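Local coordinates for DNA repair protein RECN (Deinococcus radiodurans, PDB 4ABX) that acts in the repair of DNA double-strand breaks as an SMC-like, ATP-binding protein, of which this is the coiled-coil domain, at the interface of chains A and B. Coordinates in Å, arbitrary orientation; residue numbers count along the deposited sequence, not the author numbering. Chains: chain A/B, DNA repair protein RECN.

Two patches of one two-fold symmetric interface are described, with centres of their C-alpha atoms about 27 Å apart. Contact 1 packs helix 87-115 of one chain against the same helix of the other, with help from helix 33-63 of chain A and helix 68-78 of chain B. Contact 2 lies where the turn after helix 68-83 of chain A, just before helix 87-115, meets helix 33-63 of chain B. Helix 33-63 and the helix starting at residue 68 thus serve both patches, with the chains exchanged, and the symmetry repeats each. The two coiled-coil domains overlap lengthwise at their ends, a pairing that fits the protein's reported self-association.

Contact 1: the interface of chains A and B. Residues chain A 61, 99, 103, 106; chain B 72, 92, 95-96, 99, 102-103.
CG1 of A:Ile106 stands anti to the carbonyl carbon (chi1 -71°), and the chain runs on extended (chi2 169°), so that its CD1 rests end-on against the backbone of helix 87-115 of chain B. B:Leu96 turns the other way, CG anti to its backbone N (chi1 -164°), which sends its two methyls towards A:Leu61. The CD1 methyl of A:Ile106 settles 3.6 Å from the backbone N of B:Leu96 and 3.7 Å from the carbonyl C of B:Glu95. It also meets CB of B:Glu95 at 3.8 Å, where the two side chains cross obliquely; the extended glutamate chain brings its carboxylate OE1 to 3.9 Å from CG1 of A:Ile106. A:Leu61 and B:Leu96 meet tip to tip, CD1 to CD1 at 3.8 Å, and both methyls of each leucine take part. An alanine in place of A:Leu61 would probably lose this methyl-to-methyl packing and loosen the hold on the tip of B:Leu96. Further along, the contacts are looser: CG2 of A:Val103 is 4.2 Å from CB of B:Ala99, and CB of A:Ala99 lies 4.2 Å from the hydroxyl OG of B:Ser102. No polar bond spans the patch, so shape and apolar packing carry it. The result is an antiparallel helix-to-helix seam that joins the two coiled-coil domains in the crystal and probably in the protein's self-association.

Contact 2: the interface of chains A and B. Residues chain A 81-82, 85-86; chain B 46, 49-50.
The turn that links helix 68-83 to helix 87-115 in chain A forms this contact at the tip of that chain's domain, laid against helix 33-63 partway along chain B. A:Tyr85, in the turn, has CG anti to the carbonyl carbon (chi1 -46°), and the ring presents a face to B:Asn46. The asparagine, its CG likewise anti to the carbonyl carbon (chi1 -67°), lays its amide flat over that face, the two planes 17° apart. CG of B:Asn46 sits over the centre of the A:Tyr85 ring, 3.7 Å from its centroid, and ND2 of B:Asn46 lies 3.4 Å from CD1 of A:Tyr85, with OD1 towards CZ, the ring carbon that bears the hydroxyl. The long axes of the two side chains cross at about a right angle, and this is a stack rather than a bond made by the amide to the hydroxyl. One turn on, B:Ile50 extends its CD1 into the angle between A:Tyr85 and A:Asp86, touching CB of A:Tyr85 at 3.9 Å. Its CG1 also passes 3.9 Å from the carbonyl O of A:Gly82, whose lack of a side chain lets the two backbones approach. CG2 of B:Thr49, anti to its backbone N, meets the CB methyl of A:Ala81 at 3.7 Å. No hydrogen bond spans this patch; CD1 of B:Ile50 ends 3.6 Å from CB of A:Asp86.

Contact 1: the interface of chains A and B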
loop_
_atom_site.group_PDB
_atom_site.type_symbol
_atom_site.label_atom_id
_atom_site.label_comp_id
_atom_site.label_asym_id
_atom_site.label_seq_id
_atom_site.Cartn_x
_atom_site.Cartn_y
_atom_site.Cartn_z
ATOM N N LEU A 61 -6.663 2.170 4.577
ATOM C CA LEU A 61 -5.563 3.002 5.040
ATOM C C LEU A 61 -4.793 2.344 6.180
ATOM O O LEU A 61 -3.605 2.606 6.355
ATOM C CB LEU A 61 -6.060 4.381 5.490
ATOM C CG LEU A 61 -6.576 5.358 4.433
ATOM C CD1 LEU A 61 -6.886 6.696 5.083
ATOM C CD2 LEU A 61 -5.566 5.531 3.292
ATOM N N ALA A 99 4.210 11.880 5.804
ATOM C CA ALA A 99 3.078 11.394 5.032
ATOM C C ALA A 99 2.380 10.249 5.764
ATOM O O ALA A 99 1.153 10.176 5.777
ATOM C CB ALA A 99 3.513 10.962 3.642
ATOM N N VAL A 103 -1.517 9.988 7.085
ATOM C CA VAL A 103 -2.401 8.894 6.703
ATOM C C VAL A 103 -3.027 8.235 7.927
ATOM O O VAL A 103 -4.215 7.912 7.926
ATOM C CB VAL A 103 -1.673 7.840 5.830
ATOM C CG1 VAL A 103 -2.451 6.541 5.802
ATOM C CG2 VAL A 103 -1.477 8.375 4.415
ATOM N N ILE A 106 -5.554 10.633 9.475
ATOM C CA ILE A 106 -6.777 10.596 8.684
ATOM C C ILE A 106 -7.590 9.333 8.976
ATOM O O ILE A 106 -8.811 9.395 9.128
ATOM C CB ILE A 106 -6.482 10.703 7.184
ATOM C CG1 ILE A 106 -6.005 12.120 6.843
ATOM C CG2 ILE A 106 -7.720 10.346 6.372
ATOM C CD1 ILE A 106 -5.434 12.241 5.440
ATOM N N ILE B 72 -3.953 4.185 -1.299
ATOM C CA ILE B 72 -4.443 5.517 -0.946
ATOM C C ILE B 72 -5.461 6.007 -1.979
ATOM O O ILE B 72 -6.489 6.581 -1.623
ATOM C CB ILE B 72 -3.285 6.523 -0.803
ATOM C CG1 ILE B 72 -2.352 6.083 0.329
ATOM C CG2 ILE B 72 -3.811 7.926 -0.538
ATOM C CD1 ILE B 72 -1.072 6.879 0.416
ATOM N N LEU B 92 -11.629 15.276 4.969
ATOM C CA LEU B 92 -10.690 14.163 5.088
ATOM C C LEU B 92 -10.298 13.587 3.727
ATOM O O LEU B 92 -9.137 13.237 3.510
ATOM C CB LEU B 92 -11.257 13.072 6.001
ATOM C CG LEU B 92 -11.483 13.503 7.454
ATOM C CD1 LEU B 92 -12.323 12.473 8.218
ATOM C CD2 LEU B 92 -10.153 13.764 8.161
ATOM N N GLU B 95 -7.674 15.970 2.365
ATOM C CA GLU B 95 -6.367 15.789 3.000
ATOM C C GLU B 95 -5.685 14.498 2.529
ATOM O O GLU B 95 -4.451 14.402 2.480
ATOM C CB GLU B 95 -6.501 15.776 4.524
ATOM C CG GLU B 95 -7.158 17.017 5.104
ATOM C CD GLU B 95 -7.354 16.924 6.607
ATOM O OE1 GLU B 95 -7.014 15.872 7.191
ATOM O OE2 GLU B 95 -7.851 17.904 7.206
ATOM N N LEU B 96 -6.494 13.500 2.192
ATOM C CA LEU B 96 -5.960 12.233 1.695
ATOM C C LEU B 96 -5.399 12.382 0.273
ATOM O O LEU B 96 -4.398 11.758 -0.070
ATOM C CB LEU B 96 -7.025 11.138 1.761
ATOM C CG LEU B 96 -6.532 9.696 1.648
ATOM C CD1 LEU B 96 -5.514 9.400 2.743
ATOM C CD2 LEU B 96 -7.704 8.719 1.716
ATOM N N ALA B 99 -2.025 13.869 0.771
ATOM C CA ALA B 99 -1.121 12.798 1.188
ATOM C C ALA B 99 -0.686 11.952 -0.014
ATOM O O ALA B 99 0.486 11.593 -0.144
ATOM C CB ALA B 99 -1.787 11.917 2.242
ATOM N N SER B 102 1.850 13.752 -2.078
ATOM C CA SER B 102 3.142 13.763 -1.411
ATOM C C SER B 102 3.869 12.443 -1.641
ATOM O O SER B 102 5.060 12.422 -1.954
ATOM C CB SER B 102 2.979 14.005 0.088
ATOM O OG SER B 102 4.222 13.852 0.748
ATOM N N VAL B 103 3.143 11.342 -1.479
ATOM C CA VAL B 103 3.727 10.016 -1.666
ATOM C C VAL B 103 4.235 9.862 -3.093
ATOM O O VAL B 103 5.316 9.338 -3.307
ATOM C CB VAL B 103 2.726 8.888 -1.319
ATOM C CG1 VAL B 103 3.245 7.546 -1.791
ATOM C CG2 VAL B 103 2.475 8.854 0.184
#

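Contact 2: the interface of chains A and B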
loop_
_atom_site.group_PDB
_atom_site.type_symbol
_atom_site.label_atom_id
_atom_site.label_comp_id
_atom_site.label_asym_id
_atom_site.label_seq_id
_atom_site.Cartn_x
_atom_site.Cartn_y
_atom_site.Cartn_z
ATOM N N ALA A 81 18.970 2.171 4.992
ATOM C CA ALA A 81 20.367 1.965 4.615
ATOM C C ALA A 81 20.877 3.095 3.727
ATOM O O ALA A 81 22.042 3.484 3.806
ATOM C CB ALA A 81 20.547 0.610 3.924
ATOM N N GLY A 82 19.994 3.630 2.889
ATOM C CA GLY A 82 20.364 4.729 2.020
ATOM C C GLY A 82 20.475 6.043 2.769
ATOM O O GLY A 82 21.346 6.874 2.469
ATOM N N TYR A 85 23.780 7.455 4.409
ATOM C CA TYR A 85 24.903 7.963 3.620
ATOM C C TYR A 85 24.500 9.106 2.702
ATOM O O TYR A 85 25.354 9.785 2.143
ATOM C CB TYR A 85 25.533 6.829 2.793
ATOM C CG TYR A 85 25.744 5.571 3.600
ATOM C CD1 TYR A 85 26.692 5.532 4.615
ATOM C CD2 TYR A 85 24.975 4.433 3.372
ATOM C CE1 TYR A 85 26.883 4.400 5.370
ATOM C CE2 TYR A 85 25.159 3.289 4.127
ATOM C CZ TYR A 85 26.114 3.283 5.130
ATOM O OH TYR A 85 26.312 2.159 5.892
ATOM N N ASP A 86 23.201 9.330 2.542
ATOM C CA ASP A 86 22.770 10.353 1.602
ATOM C C ASP A 86 21.767 11.341 2.190
ATOM O O ASP A 86 20.692 10.955 2.650
ATOM C CB ASP A 86 22.238 9.717 0.316
ATOM C CG ASP A 86 21.889 10.750 -0.732
ATOM O OD1 ASP A 86 22.810 11.257 -1.400
ATOM O OD2 ASP A 86 20.693 11.068 -0.875
ATOM N N ASN B 46 28.765 2.479 -0.766
ATOM C CA ASN B 46 27.627 3.247 -0.283
ATOM C C ASN B 46 26.737 3.747 -1.417
ATOM O O ASN B 46 25.514 3.703 -1.316
ATOM C CB ASN B 46 28.080 4.405 0.604
ATOM C CG ASN B 46 28.709 3.932 1.901
ATOM O OD1 ASN B 46 28.650 2.748 2.233
ATOM N ND2 ASN B 46 29.316 4.858 2.641
ATOM N N THR B 49 24.469 1.050 -2.262
ATOM C CA THR B 49 23.476 0.909 -1.207
ATOM C C THR B 49 22.376 1.970 -1.331
ATOM O O THR B 49 21.188 1.664 -1.215
ATOM C CB THR B 49 24.140 0.978 0.179
ATOM O OG1 THR B 49 25.045 -0.129 0.324
ATOM C CG2 THR B 49 23.099 0.926 1.281
ATOM N N ILE B 50 22.776 3.212 -1.571
ATOM C CA ILE B 50 21.826 4.311 -1.751
ATOM C C ILE B 50 20.879 4.049 -2.922
ATOM O O ILE B 50 19.669 4.266 -2.817
ATOM C CB ILE B 50 22.559 5.653 -1.976
ATOM C CG1 ILE B 50 23.340 6.055 -0.723
ATOM C CG2 ILE B 50 21.574 6.753 -2.348
ATOM C CD1 ILE B 50 24.410 7.094 -0.977
#